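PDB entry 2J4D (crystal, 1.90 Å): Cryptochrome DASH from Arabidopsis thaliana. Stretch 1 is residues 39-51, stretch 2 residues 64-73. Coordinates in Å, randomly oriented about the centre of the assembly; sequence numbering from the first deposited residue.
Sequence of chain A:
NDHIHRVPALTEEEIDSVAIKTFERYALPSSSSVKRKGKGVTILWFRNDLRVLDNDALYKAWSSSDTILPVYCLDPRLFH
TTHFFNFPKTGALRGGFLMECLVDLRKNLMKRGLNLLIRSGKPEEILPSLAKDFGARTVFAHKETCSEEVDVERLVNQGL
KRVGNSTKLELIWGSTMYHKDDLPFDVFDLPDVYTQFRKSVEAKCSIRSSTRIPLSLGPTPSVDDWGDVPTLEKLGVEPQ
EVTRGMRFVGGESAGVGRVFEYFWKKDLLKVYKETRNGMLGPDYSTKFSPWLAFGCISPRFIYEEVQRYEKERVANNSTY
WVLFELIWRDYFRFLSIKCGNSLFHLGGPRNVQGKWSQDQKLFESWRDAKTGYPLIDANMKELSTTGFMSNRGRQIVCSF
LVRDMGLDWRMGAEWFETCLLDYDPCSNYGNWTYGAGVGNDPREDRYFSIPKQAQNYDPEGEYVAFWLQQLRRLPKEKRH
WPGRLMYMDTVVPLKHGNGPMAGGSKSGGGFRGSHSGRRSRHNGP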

ATOM      1  N   LYS A  39     -32.898   5.380  12.514  1.00 34.97           N
ATOM      2  CA  LYS A  39     -31.950   6.079  11.649  1.00 32.90           C
ATOM      3  C   LYS A  39     -31.875   5.585  10.203  1.00 32.61           C
ATOM      4  O   LYS A  39     -31.193   6.184   9.367  1.00 33.44           O
ATOM      5  CB  LYS A  39     -30.565   6.100  12.303  1.00 34.38           C
ATOM      6  CG  LYS A  39     -30.539   7.022  13.518  1.00 33.76           C
ATOM      7  CD  LYS A  39     -29.157   7.227  14.094  1.00 35.66           C
ATOM      8  CE  LYS A  39     -29.217   8.220  15.244  1.00 36.29           C
ATOM      9  NZ  LYS A  39     -27.889   8.444  15.865  1.00 40.09           N
ATOM     10  N   GLY A  40     -32.582   4.502   9.906  1.00 28.86           N
ATOM     11  CA  GLY A  40     -32.617   3.990   8.546  1.00 26.75           C
ATOM     12  C   GLY A  40     -31.402   3.254   8.013  1.00 27.82           C
ATOM     13  O   GLY A  40     -30.436   2.973   8.730  1.00 26.85           O
ATOM     14  N   VAL A  41     -31.458   2.961   6.721  1.00 27.16           N
ATOM     15  CA  VAL A  41     -30.403   2.235   6.037  1.00 27.58           C
ATOM     16  C   VAL A  41     -29.254   3.100   5.532  1.00 27.26           C
ATOM     17  O   VAL A  41     -29.456   4.228   5.079  1.00 25.94           O
ATOM     18  CB  VAL A  41     -30.979   1.464   4.831  1.00 29.34           C
ATOM     19  CG1 VAL A  41     -29.859   0.771   4.061  1.00 25.85           C
ATOM     20  CG2 VAL A  41     -32.006   0.449   5.309  1.00 30.05           C
ATOM     21  N   THR A  42     -28.043   2.556   5.617  1.00 26.54           N
ATOM     22  CA  THR A  42     -26.863   3.242   5.110  1.00 25.96           C
ATOM     23  C   THR A  42     -26.037   2.215   4.343  1.00 24.86           C
ATOM     24  O   THR A  42     -26.076   1.017   4.635  1.00 28.15           O
ATOM     25  CB  THR A  42     -25.980   3.838   6.233  1.00 26.72           C
ATOM     26  OG1 THR A  42     -24.926   4.616   5.645  1.00 28.03           O
ATOM     27  CG2 THR A  42     -25.348   2.733   7.071  1.00 22.77           C
ATOM     28  N   ILE A  43     -25.307   2.687   3.347  1.00 23.56           N
ATOM     29  CA  ILE A  43     -24.450   1.817   2.567  1.00 21.20           C
ATOM     30  C   ILE A  43     -23.018   2.208   2.907  1.00 20.37           C
ATOM     31  O   ILE A  43     -22.700   3.396   2.948  1.00 20.92           O
ATOM     32  CB  ILE A  43     -24.682   2.021   1.050  1.00 22.82           C
ATOM     33  CG1 ILE A  43     -26.043   1.437   0.655  1.00 22.68           C
ATOM     34  CG2 ILE A  43     -23.525   1.389   0.247  1.00 19.20           C
ATOM     35  CD1 ILE A  43     -26.512   1.813  -0.750  1.00 26.19           C
ATOM     36  N   LEU A  44     -22.174   1.218   3.184  1.00 20.92           N
ATOM     37  CA  LEU A  44     -20.765   1.469   3.471  1.00 21.18           C
ATOM     38  C   LEU A  44     -19.990   0.986   2.245  1.00 20.40           C
ATOM     39  O   LEU A  44     -19.951  -0.210   1.944  1.00 20.27           O
ATOM     40  CB  LEU A  44     -20.298   0.695   4.711  1.00 21.34           C
ATOM     41  CG  LEU A  44     -18.810   0.834   5.073  1.00 18.71           C
ATOM     42  CD1 LEU A  44     -18.435   2.301   5.268  1.00 18.42           C
ATOM     43  CD2 LEU A  44     -18.535   0.037   6.353  1.00 20.30           C
ATOM     44  N   TRP A  45     -19.383   1.930   1.538  1.00 18.37           N
ATOM     45  CA  TRP A  45     -18.630   1.625   0.325  1.00 16.67           C
ATOM     46  C   TRP A  45     -17.130   1.505   0.608  1.00 18.46           C
ATOM     47  O   TRP A  45     -16.462   2.492   0.932  1.00 17.94           O
ATOM     48  CB  TRP A  45     -18.928   2.709  -0.722  1.00 15.22           C
ATOM     49  CG  TRP A  45     -18.068   2.692  -1.958  1.00 14.12           C
ATOM     50  CD1 TRP A  45     -17.559   1.602  -2.598  1.00 17.85           C
ATOM     51  CD2 TRP A  45     -17.637   3.835  -2.704  1.00 17.43           C
ATOM     52  NE1 TRP A  45     -16.831   1.996  -3.701  1.00 18.57           N
ATOM     53  CE2 TRP A  45     -16.864   3.362  -3.789  1.00 20.96           C
ATOM     54  CE3 TRP A  45     -17.835   5.218  -2.563  1.00 17.78           C
ATOM     55  CZ2 TRP A  45     -16.284   4.224  -4.731  1.00 20.93           C
ATOM     56  CZ3 TRP A  45     -17.261   6.075  -3.499  1.00 18.88           C
ATOM     57  CH2 TRP A  45     -16.493   5.573  -4.570  1.00 20.45           C
ATOM     58  N   PHE A  46     -16.628   0.277   0.488  1.00 17.32           N
ATOM     59  CA  PHE A  46     -15.221  -0.044   0.718  1.00 19.20           C
ATOM     60  C   PHE A  46     -14.375   0.159  -0.536  1.00 19.09           C
ATOM     61  O   PHE A  46     -14.812  -0.130  -1.650  1.00 16.58           O
ATOM     62  CB  PHE A  46     -15.071  -1.516   1.140  1.00 18.65           C
ATOM     63  CG  PHE A  46     -15.375  -1.788   2.597  1.00 19.03           C
ATOM     64  CD1 PHE A  46     -14.376  -1.678   3.563  1.00 17.07           C
ATOM     65  CD2 PHE A  46     -16.640  -2.221   2.990  1.00 18.84           C
ATOM     66  CE1 PHE A  46     -14.623  -2.001   4.899  1.00 18.91           C
ATOM     67  CE2 PHE A  46     -16.905  -2.549   4.326  1.00 18.66           C
ATOM     68  CZ  PHE A  46     -15.893  -2.440   5.285  1.00 19.38           C
ATOM     69  N   ARG A  47     -13.161   0.660  -0.341  1.00 19.96           N
ATOM     70  CA  ARG A  47     -12.220   0.832  -1.436  1.00 19.39           C
ATOM     71  C   ARG A  47     -10.882   0.292  -0.950  1.00 20.13           C
ATOM     72  O   ARG A  47     -10.667  -0.918  -0.995  1.00 20.75           O
ATOM     73  CB  ARG A  47     -12.136   2.294  -1.864  1.00 21.90           C
ATOM     74  CG  ARG A  47     -13.272   2.662  -2.832  1.00 27.35           C
ATOM     75  CD  ARG A  47     -12.951   3.898  -3.675  1.00 27.66           C
ATOM     76  NE  ARG A  47     -13.012   5.108  -2.869  1.00 19.10           N
ATOM     77  CZ  ARG A  47     -12.895   6.339  -3.349  1.00 19.56           C
ATOM     78  NH1 ARG A  47     -12.699   6.540  -4.646  1.00 17.45           N
ATOM     79  NH2 ARG A  47     -13.012   7.375  -2.525  1.00 19.86           N
ATOM     80  N   ASN A  48      -9.987   1.154  -0.474  1.00 17.56           N
ATOM     81  CA  ASN A  48      -8.715   0.657   0.039  1.00 19.75           C
ATOM     82  C   ASN A  48      -8.651   0.848   1.547  1.00 18.91           C
ATOM     83  O   ASN A  48      -7.708   1.414   2.091  1.00 20.39           O
ATOM     84  CB  ASN A  48      -7.536   1.323  -0.677  1.00 18.99           C
ATOM     85  CG  ASN A  48      -7.199   0.624  -1.996  1.00 24.42           C
ATOM     86  OD1 ASN A  48      -6.682  -0.500  -2.004  1.00 26.00           O
ATOM     87  ND2 ASN A  48      -7.519   1.269  -3.108  1.00 26.00           N
ATOM     88  N   ASP A  49      -9.688   0.345   2.205  1.00 16.14           N
ATOM     89  CA  ASP A  49      -9.837   0.413   3.651  1.00 18.80           C
ATOM     90  C   ASP A  49     -10.481  -0.910   4.059  1.00 17.80           C
ATOM     91  O   ASP A  49     -11.454  -0.942   4.818  1.00 17.86           O
ATOM     92  CB  ASP A  49     -10.736   1.605   4.020  1.00 18.50           C
ATOM     93  CG  ASP A  49     -12.086   1.591   3.285  1.00 22.01           C
ATOM     94  OD1 ASP A  49     -12.267   0.807   2.332  1.00 19.39           O
ATOM     95  OD2 ASP A  49     -12.971   2.388   3.659  1.00 21.67           O
ATOM     96  N   LEU A  50      -9.919  -2.008   3.550  1.00 17.66           N
ATOM     97  CA  LEU A  50     -10.464  -3.345   3.794  1.00 18.52           C
ATOM     98  C   LEU A  50     -10.199  -3.904   5.191  1.00 20.49           C
ATOM     99  O   LEU A  50      -9.463  -4.880   5.363  1.00 18.12           O
ATOM    100  CB  LEU A  50      -9.940  -4.313   2.721  1.00 17.91           C
ATOM    101  CG  LEU A  50     -10.076  -3.761   1.292  1.00 19.12           C
ATOM    102  CD1 LEU A  50      -9.568  -4.794   0.284  1.00 17.02           C
ATOM    103  CD2 LEU A  50     -11.533  -3.391   1.017  1.00 17.16           C
ATOM    104  N   ARG A  51     -10.816  -3.282   6.190  1.00 15.55           N
ATOM    105  CA  ARG A  51     -10.642  -3.709   7.576  1.00 17.72           C
ATOM    106  C   ARG A  51     -11.841  -3.267   8.393  1.00 19.48           C
ATOM    107  O   ARG A  51     -12.634  -2.422   7.952  1.00 18.92           O
ATOM    108  CB  ARG A  51      -9.397  -3.056   8.196  1.00 17.34           C
ATOM    109  CG  ARG A  51      -9.528  -1.525   8.314  1.00 17.52           C
ATOM    110  CD  ARG A  51      -8.357  -0.862   9.033  1.00 17.36           C
ATOM    111  NE  ARG A  51      -8.630   0.564   9.255  1.00 18.80           N
ATOM    112  CZ  ARG A  51      -8.514   1.512   8.325  1.00 21.89           C
ATOM    113  NH1 ARG A  51      -8.108   1.204   7.094  1.00 14.83           N
ATOM    114  NH2 ARG A  51      -8.843   2.768   8.611  1.00 17.93           N
ATOM    115  N   SER A  64     -24.894   6.233  12.579  1.00 24.88           N
ATOM    116  CA  SER A  64     -25.883   7.101  11.958  1.00 25.50           C
ATOM    117  C   SER A  64     -26.966   6.329  11.206  1.00 25.53           C
ATOM    118  O   SER A  64     -27.652   6.887  10.348  1.00 26.86           O
ATOM    119  CB  SER A  64     -25.185   8.071  11.006  1.00 28.99           C
ATOM    120  OG  SER A  64     -24.622   7.380   9.912  1.00 31.92           O
ATOM    121  N   SER A  65     -27.125   5.055  11.537  1.00 23.71           N
ATOM    122  CA  SER A  65     -28.115   4.207  10.882  1.00 24.57           C
ATOM    123  C   SER A  65     -28.622   3.135  11.840  1.00 26.63           C
ATOM    124  O   SER A  65     -28.141   3.026  12.968  1.00 25.95           O
ATOM    125  CB  SER A  65     -27.480   3.496   9.692  1.00 24.07           C
ATOM    126  OG  SER A  65     -26.562   2.513  10.153  1.00 24.89           O
ATOM    127  N   ASP A  66     -29.603   2.358  11.391  1.00 25.81           N
ATOM    128  CA  ASP A  66     -30.099   1.250  12.198  1.00 28.60           C
ATOM    129  C   ASP A  66     -29.810  -0.031  11.435  1.00 26.75           C
ATOM    130  O   ASP A  66     -29.941  -1.136  11.974  1.00 27.50           O
ATOM    131  CB  ASP A  66     -31.605   1.368  12.507  1.00 30.42           C
ATOM    132  CG  ASP A  66     -32.467   1.507  11.262  1.00 34.34           C
ATOM    133  OD1 ASP A  66     -32.244   0.784  10.267  1.00 37.10           O
ATOM    134  OD2 ASP A  66     -33.398   2.341  11.294  1.00 38.44           O
ATOM    135  N   THR A  67     -29.369   0.127  10.187  1.00 25.61           N
ATOM    136  CA  THR A  67     -29.054  -1.006   9.316  1.00 24.07           C
ATOM    137  C   THR A  67     -27.932  -0.629   8.345  1.00 24.09           C
ATOM    138  O   THR A  67     -27.948   0.453   7.764  1.00 25.20           O
ATOM    139  CB  THR A  67     -30.296  -1.417   8.505  1.00 26.34           C
ATOM    140  OG1 THR A  67     -31.393  -1.621   9.401  1.00 34.20           O
ATOM    141  CG2 THR A  67     -30.044  -2.709   7.750  1.00 26.52           C
ATOM    142  N   ILE A  68     -26.963  -1.520   8.159  1.00 23.49           N
ATOM    143  CA  ILE A  68     -25.840  -1.230   7.260  1.00 23.03           C
ATOM    144  C   ILE A  68     -25.699  -2.230   6.132  1.00 19.33           C
ATOM    145  O   ILE A  68     -25.828  -3.428   6.347  1.00 20.17           O
ATOM    146  CB  ILE A  68     -24.481  -1.250   8.005  1.00 22.88           C
ATOM    147  CG1 ILE A  68     -24.497  -0.273   9.176  1.00 22.51           C
ATOM    148  CG2 ILE A  68     -23.350  -0.916   7.021  1.00 22.36           C
ATOM    149  CD1 ILE A  68     -23.305  -0.445  10.117  1.00 25.52           C
ATOM    150  N   LEU A  69     -25.414  -1.733   4.932  1.00 20.41           N
ATOM    151  CA  LEU A  69     -25.188  -2.606   3.786  1.00 20.44           C
ATOM    152  C   LEU A  69     -23.759  -2.362   3.287  1.00 22.29           C
ATOM    153  O   LEU A  69     -23.516  -1.415   2.546  1.00 22.08           O
ATOM    154  CB  LEU A  69     -26.179  -2.309   2.652  1.00 23.01           C
ATOM    155  CG  LEU A  69     -25.901  -3.070   1.352  1.00 22.08           C
ATOM    156  CD1 LEU A  69     -25.810  -4.560   1.635  1.00 25.85           C
ATOM    157  CD2 LEU A  69     -27.008  -2.794   0.340  1.00 26.55           C
ATOM    158  N   PRO A  70     -22.796  -3.194   3.716  1.00 21.79           N
ATOM    159  CA  PRO A  70     -21.391  -3.054   3.297  1.00 20.17           C
ATOM    160  C   PRO A  70     -21.230  -3.535   1.856  1.00 21.35           C
ATOM    161  O   PRO A  70     -21.711  -4.609   1.493  1.00 21.05           O
ATOM    162  CB  PRO A  70     -20.635  -3.955   4.279  1.00 22.08           C
ATOM    163  CG  PRO A  70     -21.570  -4.057   5.469  1.00 19.63           C
ATOM    164  CD  PRO A  70     -22.921  -4.171   4.809  1.00 20.06           C
ATOM    165  N   VAL A  71     -20.539  -2.750   1.041  1.00 19.84           N
ATOM    166  CA  VAL A  71     -20.366  -3.103  -0.360  1.00 19.49           C
ATOM    167  C   VAL A  71     -18.956  -2.878  -0.887  1.00 20.78           C
ATOM    168  O   VAL A  71     -18.290  -1.920  -0.499  1.00 20.89           O
ATOM    169  CB  VAL A  71     -21.290  -2.251  -1.258  1.00 19.87           C
ATOM    170  CG1 VAL A  71     -21.192  -2.722  -2.704  1.00 23.02           C
ATOM    171  CG2 VAL A  71     -22.724  -2.317  -0.755  1.00 24.49           C
ATOM    172  N   TYR A  72     -18.508  -3.773  -1.761  1.00 18.24           N
ATOM    173  CA  TYR A  72     -17.224  -3.601  -2.424  1.00 19.87           C
ATOM    174  C   TYR A  72     -17.525  -3.814  -3.897  1.00 21.06           C
ATOM    175  O   TYR A  72     -18.171  -4.800  -4.269  1.00 20.55           O
ATOM    176  CB  TYR A  72     -16.167  -4.617  -1.999  1.00 18.54           C
ATOM    177  CG  TYR A  72     -14.871  -4.412  -2.767  1.00 19.77           C
ATOM    178  CD1 TYR A  72     -13.962  -3.416  -2.396  1.00 21.54           C
ATOM    179  CD2 TYR A  72     -14.591  -5.158  -3.913  1.00 21.14           C
ATOM    180  CE1 TYR A  72     -12.810  -3.168  -3.152  1.00 21.28           C
ATOM    181  CE2 TYR A  72     -13.444  -4.922  -4.676  1.00 19.19           C
ATOM    182  CZ  TYR A  72     -12.563  -3.927  -4.292  1.00 24.52           C
ATOM    183  OH  TYR A  72     -11.448  -3.684  -5.061  1.00 24.88           O
ATOM    184  N   CYS A  73     -17.080  -2.880  -4.730  1.00 20.17           N
ATOM    185  CA  CYS A  73     -17.292  -2.984  -6.167  1.00 19.66           C
ATOM    186  C   CYS A  73     -15.985  -3.306  -6.850  1.00 20.97           C
ATOM    187  O   CYS A  73     -14.990  -2.602  -6.672  1.00 22.80           O
ATOM    188  CB  CYS A  73     -17.813  -1.669  -6.750  1.00 17.78           C
ATOM    189  SG  CYS A  73     -19.363  -1.104  -6.051  1.00 23.55           S
TER
HETATM  190  O   HOH W   1     -29.017   6.019   7.584  1.00 33.19           O
HETATM  191  O   HOH W   2     -29.718   8.771   9.962  1.00 48.07           O
HETATM  192  O   HOH W   3     -15.531  -0.600  -4.209  1.00 18.91           O

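Two neighbouring parallel strands, one beginning at Val41 and the other at Thr67, cross at -24° and, with the loops leading into them, bury 853 Å² between the stretches. Backbone hydrogen bonds form the ladder: Thr42 N to Thr67 O (3.0 Å), Leu69 N to Thr42 O (2.8 Å), Leu44 N to Leu69 O (3.0 Å), Val71 N to Leu44 O (2.8 Å) and Phe46 N to Val71 O (2.9 Å). Thr42, Leu44, Leu69 and Val71 each give both their N and their O to this run. Pro70, which lacks an amide hydrogen, fits because the ladder asks none of it; its CA instead lies 3.5 Å from Leu44 O in a CA-H...O contact.

At the entrance the bonding changes. Gly40 O accepts from Asp66 N (2.9 Å) and, weakly, from Thr67 N (3.4 Å), while Gly40 N donates to Asp66 OD2 (2.7 Å). The positive phi of Gly40 suits glycine. Asp66 OD1 is held by Thr67 OG1 at 2.7 Å, so the carboxylate braces its own stretch as well. Water 2 joins the loops, donating to Lys39 O (3.0 Å) and Ser64 O (2.8 Å).

Side chains alternate between the two faces of the sheet. On one, Ile43 CG2 meets Val71 CG2 at 3.9 Å and Ile43 CG1 meets Leu69 CB at 4.2 Å; branched and long aliphatic groups suit this buried surface. On the other, Leu44 CB packs on Ile68 CG2 (4.2 Å), and Pro70 CB lies at the edge of the Phe46 ring, 4.0 Å from CE2. Beyond them, Tyr72 CD1 contacts Phe46 CB and Leu50 CD2, each at 4.2 Å.

Water 3 closes the far end: it accepts from Trp45 NE1 (2.9 Å) and Cys73 N (2.8 Å) and donates to Phe46 O (2.7 Å), satisfying the buried indole nitrogen where the direct ladder stops.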